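Local coordinates for LINE-1 retrotransposable element ORF1 protein (Homo sapiens, PDB 2W7A) that binds single-stranded RNA and DNA as a nucleic acid chaperone essential for LINE-1 retrotransposition, here represented by its central RRM domain, at residues G4-I9 with H64-F69; N33-L37 with K77-A82. The contacts are given in a common frame with arbitrary orientation. Where two conformers were deposited one is given. Numbering follows the deposited sequence.

Contact 1. Residues G4-I9 with H64-F69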
loop_
_atom_site.group_PDB
_atom_site.type_symbol
_atom_site.label_atom_id
_atom_site.label_comp_id
_atom_site.label_asym_id
_atom_site.label_seq_id
_atom_site.Cartn_x
_atom_site.Cartn_y
_atom_site.Cartn_z
ATOM N N GLY A 4 -9.267 -9.535 -0.083
ATOM C CA GLY A 4 -7.821 -9.479 -0.336
ATOM C C GLY A 4 -7.239 -8.095 -0.575
ATOM O O GLY A 4 -6.040 -7.962 -0.783
ATOM N N ASN A 5 -8.091 -7.068 -0.545
ATOM C CA ASN A 5 -7.638 -5.685 -0.808
ATOM C C ASN A 5 -7.324 -4.927 0.478
ATOM O O ASN A 5 -8.071 -5.024 1.466
ATOM C CB ASN A 5 -8.737 -4.831 -1.447
ATOM C CG ASN A 5 -9.013 -5.145 -2.897
ATOM O OD1 ASN A 5 -8.319 -5.903 -3.532
ATOM N ND2 ASN A 5 -10.084 -4.563 -3.404
ATOM N N LEU A 6 -6.238 -4.163 0.467
ATOM C CA LEU A 6 -6.119 -3.078 1.405
ATOM C C LEU A 6 -5.941 -1.765 0.710
ATOM O O LEU A 6 -5.660 -1.729 -0.499
ATOM C CB LEU A 6 -5.038 -3.315 2.405
ATOM C CG LEU A 6 -3.619 -3.413 2.026
ATOM C CD1 LEU A 6 -2.996 -2.101 1.599
ATOM C CD2 LEU A 6 -2.779 -3.951 3.237
ATOM N N ARG A 7 -6.152 -0.697 1.468
ATOM C CA ARG A 7 -5.954 0.660 1.019
ATOM C C ARG A 7 -4.680 1.222 1.651
ATOM O O ARG A 7 -4.494 1.163 2.860
ATOM C CB ARG A 7 -7.141 1.566 1.412
ATOM C CG ARG A 7 -8.385 1.316 0.606
ATOM C CD ARG A 7 -9.628 2.085 1.125
ATOM N NE ARG A 7 -10.783 1.734 0.295
ATOM C CZ ARG A 7 -11.163 2.361 -0.820
ATOM N NH1 ARG A 7 -10.556 3.452 -1.255
ATOM N NH2 ARG A 7 -12.219 1.923 -1.490
ATOM N N LEU A 8 -3.860 1.822 0.817
ATOM C CA LEU A 8 -2.657 2.543 1.198
ATOM C C LEU A 8 -2.977 4.019 1.027
ATOM O O LEU A 8 -3.277 4.487 -0.090
ATOM C CB LEU A 8 -1.516 2.079 0.312
ATOM C CG LEU A 8 -0.244 2.839 0.245
ATOM C CD1 LEU A 8 0.372 3.035 1.632
ATOM C CD2 LEU A 8 0.695 2.036 -0.726
ATOM N N ILE A 9 -2.930 4.740 2.131
ATOM C CA ILE A 9 -3.428 6.124 2.222
ATOM C C ILE A 9 -2.281 7.086 2.477
ATOM O O ILE A 9 -1.393 6.779 3.291
ATOM C CB ILE A 9 -4.460 6.229 3.371
ATOM C CG1 ILE A 9 -5.641 5.305 3.089
ATOM C CG2 ILE A 9 -4.846 7.662 3.623
ATOM C CD1 ILE A 9 -6.685 5.265 4.197
ATOM N N HIS A 64 -6.215 7.080 -2.784
ATOM C CA HIS A 64 -5.775 5.847 -2.174
ATOM C C HIS A 64 -5.214 4.918 -3.228
ATOM O O HIS A 64 -5.566 5.013 -4.400
ATOM C CB HIS A 64 -6.945 5.144 -1.484
ATOM C CG HIS A 64 -7.562 5.905 -0.354
ATOM N ND1 HIS A 64 -8.641 5.431 0.367
ATOM C CD2 HIS A 64 -7.218 7.074 0.215
ATOM C CE1 HIS A 64 -8.941 6.298 1.317
ATOM N NE2 HIS A 64 -8.099 7.309 1.246
ATOM N N ILE A 65 -4.320 4.033 -2.807
ATOM C CA ILE A 65 -3.814 2.985 -3.638
ATOM C C ILE A 65 -4.412 1.674 -3.120
ATOM O O ILE A 65 -4.289 1.347 -1.908
ATOM C CB ILE A 65 -2.261 2.927 -3.570
ATOM C CG1 ILE A 65 -1.610 4.175 -4.162
ATOM C CG2 ILE A 65 -1.693 1.646 -4.214
ATOM C CD1 ILE A 65 -0.141 4.370 -3.800
ATOM N N ILE A 66 -5.068 0.922 -4.008
ATOM C CA ILE A 66 -5.607 -0.378 -3.634
ATOM C C ILE A 66 -4.583 -1.430 -3.978
ATOM O O ILE A 66 -4.100 -1.492 -5.106
ATOM C CB ILE A 66 -6.931 -0.675 -4.378
ATOM C CG1 ILE A 66 -7.913 0.476 -4.177
ATOM C CG2 ILE A 66 -7.478 -2.015 -3.945
ATOM C CD1 ILE A 66 -8.100 0.852 -2.731
ATOM N N VAL A 67 -4.243 -2.236 -2.965
ATOM C CA VAL A 67 -3.286 -3.308 -3.080
ATOM C C VAL A 67 -4.052 -4.631 -2.888
ATOM O O VAL A 67 -4.677 -4.867 -1.847
ATOM C CB VAL A 67 -2.165 -3.131 -2.058
ATOM C CG1 VAL A 67 -1.114 -4.276 -2.205
ATOM C CG2 VAL A 67 -1.560 -1.737 -2.133
ATOM N N ARG A 68 -4.046 -5.480 -3.923
ATOM C CA ARG A 68 -4.786 -6.761 -3.843
ATOM C C ARG A 68 -3.749 -7.868 -3.643
ATOM O O ARG A 68 -2.832 -8.024 -4.413
ATOM C CB ARG A 68 -5.592 -7.010 -5.112
ATOM C CG ARG A 68 -6.420 -8.302 -5.060
ATOM C CD ARG A 68 -7.406 -8.371 -6.227
ATOM N NE ARG A 68 -8.310 -9.503 -6.131
ATOM C CZ ARG A 68 -9.068 -9.950 -7.133
ATOM N NH1 ARG A 68 -9.043 -9.351 -8.322
ATOM N NH2 ARG A 68 -9.856 -11.003 -6.942
ATOM N N PHE A 69 -3.894 -8.588 -2.536
ATOM C CA PHE A 69 -3.002 -9.651 -2.163
ATOM C C PHE A 69 -3.519 -10.967 -2.714
ATOM O O PHE A 69 -4.733 -11.146 -2.861
ATOM C CB PHE A 69 -2.912 -9.741 -0.645
ATOM C CG PHE A 69 -2.121 -8.652 -0.026
ATOM C CD1 PHE A 69 -2.648 -7.404 0.153
ATOM C CD2 PHE A 69 -0.846 -8.874 0.407
ATOM C CE1 PHE A 69 -1.914 -6.395 0.741
ATOM C CE2 PHE A 69 -0.110 -7.859 0.997
ATOM C CZ PHE A 69 -0.653 -6.621 1.121
#

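Contact 2. Residues N33-L37 with K77-A82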
loop_
_atom_site.group_PDB
_atom_site.type_symbol
_atom_site.label_atom_id
_atom_site.label_comp_id
_atom_site.label_asym_id
_atom_site.label_seq_id
_atom_site.Cartn_x
_atom_site.Cartn_y
_atom_site.Cartn_z
ATOM N N ASN A 33 9.307 -1.066 7.041
ATOM C CA ASN A 33 8.468 -1.261 8.206
ATOM C C ASN A 33 8.315 -2.657 8.755
ATOM O O ASN A 33 8.095 -2.810 9.964
ATOM C CB ASN A 33 7.045 -0.766 7.904
ATOM C CG ASN A 33 7.027 0.731 7.584
ATOM O OD1 ASN A 33 7.053 1.576 8.501
ATOM N ND2 ASN A 33 6.998 1.067 6.291
ATOM N N PHE A 34 8.459 -3.670 7.908
ATOM C CA PHE A 34 8.057 -5.045 8.271
ATOM C C PHE A 34 9.191 -6.028 7.943
ATOM O O PHE A 34 9.138 -6.759 6.936
ATOM C CB PHE A 34 6.816 -5.429 7.507
ATOM C CG PHE A 34 5.670 -4.463 7.689
ATOM C CD1 PHE A 34 5.268 -4.075 8.966
ATOM C CD2 PHE A 34 5.035 -3.892 6.591
ATOM C CE1 PHE A 34 4.265 -3.131 9.131
ATOM C CE2 PHE A 34 3.986 -2.955 6.790
ATOM C CZ PHE A 34 3.627 -2.581 8.030
ATOM N N PRO A 35 10.258 -6.000 8.749
ATOM C CA PRO A 35 11.458 -6.774 8.400
ATOM C C PRO A 35 11.262 -8.280 8.276
ATOM O O PRO A 35 11.994 -8.922 7.522
ATOM C CB PRO A 35 12.462 -6.382 9.524
ATOM C CG PRO A 35 11.548 -5.975 10.722
ATOM C CD PRO A 35 10.424 -5.237 9.999
ATOM N N ASN A 36 10.364 -8.865 9.059
ATOM C CA ASN A 36 10.184 -10.304 8.917
ATOM C C ASN A 36 9.472 -10.629 7.617
ATOM O O ASN A 36 9.819 -11.568 6.942
ATOM C CB ASN A 36 9.533 -10.870 10.160
ATOM C CG ASN A 36 10.533 -10.843 11.369
ATOM O OD1 ASN A 36 11.736 -11.056 11.210
ATOM N ND2 ASN A 36 10.028 -10.612 12.504
ATOM N N LEU A 37 8.500 -9.826 7.238
ATOM C CA LEU A 37 7.897 -9.999 5.928
ATOM C C LEU A 37 8.945 -9.757 4.804
ATOM O O LEU A 37 8.987 -10.492 3.818
ATOM C CB LEU A 37 6.707 -9.049 5.801
ATOM C CG LEU A 37 5.471 -9.286 6.637
ATOM C CD1 LEU A 37 4.438 -8.223 6.206
ATOM C CD2 LEU A 37 4.965 -10.696 6.453
ATOM N N LYS A 77 -2.422 -10.063 7.880
ATOM C CA LYS A 77 -1.149 -9.966 8.619
ATOM C C LYS A 77 -0.555 -8.577 8.481
ATOM O O LYS A 77 -0.078 -7.982 9.494
ATOM C CB LYS A 77 -0.170 -11.004 8.093
ATOM C CG LYS A 77 1.135 -11.171 8.876
ATOM C CD LYS A 77 1.986 -12.329 8.260
ATOM C CE LYS A 77 1.245 -13.638 8.077
ATOM N NZ LYS A 77 0.740 -13.865 6.678
HETATM N N MSE A 78 -0.498 -8.021 7.257
HETATM C CA MSE A 78 0.057 -6.690 7.062
HETATM C C MSE A 78 -0.757 -5.626 7.808
HETATM O O MSE A 78 -0.207 -4.717 8.429
HETATM C CB MSE A 78 0.064 -6.351 5.562
HETATM C CG MSE A 78 0.453 -4.908 5.282
HETATM SE SE MSE A 78 1.607 -4.657 3.738
HETATM C CE MSE A 78 2.610 -6.076 4.459
ATOM N N LEU A 79 -2.085 -5.750 7.732
ATOM C CA LEU A 79 -2.940 -4.807 8.425
ATOM C C LEU A 79 -2.707 -4.851 9.949
ATOM O O LEU A 79 -2.623 -3.806 10.613
ATOM C CB LEU A 79 -4.385 -4.995 8.049
ATOM C CG LEU A 79 -4.792 -4.517 6.688
ATOM C CD1 LEU A 79 -6.222 -4.911 6.402
ATOM C CD2 LEU A 79 -4.631 -3.011 6.558
ATOM N N ARG A 80 -2.604 -6.063 10.519
ATOM C CA ARG A 80 -2.426 -6.202 11.945
ATOM C C ARG A 80 -1.081 -5.626 12.324
ATOM O O ARG A 80 -0.971 -4.982 13.381
ATOM C CB ARG A 80 -2.476 -7.695 12.363
ATOM C CG ARG A 80 -3.855 -8.307 12.490
ATOM C CD ARG A 80 -3.792 -9.500 13.441
ATOM N NE ARG A 80 -2.766 -10.459 13.061
ATOM C CZ ARG A 80 -2.890 -11.300 12.033
ATOM N NH1 ARG A 80 -4.002 -11.332 11.371
ATOM N NH2 ARG A 80 -1.923 -12.167 11.748
ATOM N N ALA A 81 -0.043 -5.906 11.548
ATOM C CA ALA A 81 1.294 -5.391 11.858
ATOM C C ALA A 81 1.285 -3.851 11.840
ATOM O O ALA A 81 1.871 -3.195 12.697
ATOM C CB ALA A 81 2.276 -5.953 10.874
ATOM N N ALA A 82 0.645 -3.265 10.833
ATOM C CA ALA A 82 0.589 -1.810 10.725
ATOM C C ALA A 82 -0.090 -1.242 11.951
ATOM O O ALA A 82 0.368 -0.204 12.528
ATOM C CB ALA A 82 -0.126 -1.430 9.424
#

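Contact 1. Residues G4-I9 with H64-F69
Two antiparallel strands, 5-9 and 64-69, pair at the centre of the RRM beta-sheet, their segment axes 4.6 Å apart at closest approach. Backbone hydrogen bonds run both ways in the hydrogen-bonded pairs: Leu6 N to Val67 O, Val67 N to Leu6 O and Ile65 N to Leu8 O at 2.9 Å each, and Leu8 N to Ile65 O at 2.8 Å. Phe69 N to Gly4 O, 2.8 Å and almost straight, extends the pairing to the end of the strand. Leu6, Leu8, Ile65 and Val67 send branched apolar side chains to one face, where Leu6 CD2 also lies 3.6 Å from Phe69 CE1. The other face, of Asn5, Arg7, Ile66 and Arg68, is more polar: Arg7 CG packs 3.4 Å from Ile66 CD1, while Arg7 NE forms a salt bridge and Asn5 ND2 a hydrogen bond with Asp100. Canonical RRMs bind single-stranded RNA on the equivalent face, a possible role here. At the Ile9 end, Arg7 NH1 donates to His64 ND1 (3.2 Å) and Ile9 CG1 makes a CH-pi contact over the His64 ring. Strands 93-99 and 45-51 flank the pair, hydrogen-bonded to 5-9 and 64-69 respectively, while helices 19-33 and 72-85 cover the apolar face.

Contact 2. Residues N33-L37 with K77-A82
An apolar interface between two helical parts of the RRM joins the 33-37 corner to helix 72-85, near one end of the domain's core. Phe34 enters first: it is the first residue to leave helical conformation after helix 19-33 and also the N-cap residue of helix 35-40, so the chain bends here and the ring is directed at the other helix. Phe34 CE1 lies 3.9 Å from Ala81 CB and Phe34 CZ 4.2 Å from Ala82 CB; the small alanines leave room for so large a ring against the helix surface. Met78, present as selenomethionine, adds an oblique Met-aromatic contact, with SE 5.2 Å from the Phe34 ring centroid and CE 3.9 Å from Phe34 CD2. In an RRM, two helices pack on one face of the sheet, and here helix 35-40 follows the first of them and leans on the second. Leu37, nearly one turn beyond Phe34, reaches across so that its CD1 is 3.3 Å from Met78 CE, a tight approach, while its CD2 rests 3.8 Å from CD of Lys77, whose methylene chain flanks Leu37 while the amino group lies further off. The flexible, unbranched chain of Met78 thus meets both Phe34 and Leu37. Beneath, Leu97 of strand 93-99 touches Phe34 and Met78, and Val88 of strand 88-90 touches Ala82.

From the N terminus, strand 5-9 comes first, and the chain then forms helix 19-33 and the 33-37 corner before laying down strand 45-51. Strand 64-69 returns beside strand 5-9, so contact 1 closes a loop of 54 residues. Helix 72-85 follows directly and reaches back to the corner, closing contact 2 over 39 residues. The segments alternate along the chain, so the two closures cross rather than nest. They also touch in space: Leu6 CD2 lies 3.9 Å from both Met78 CG and Leu79 CD2, and Phe69 CZ lies 4.0 Å from Met78 SE. Met78 therefore bridges the central strands and the helical corner.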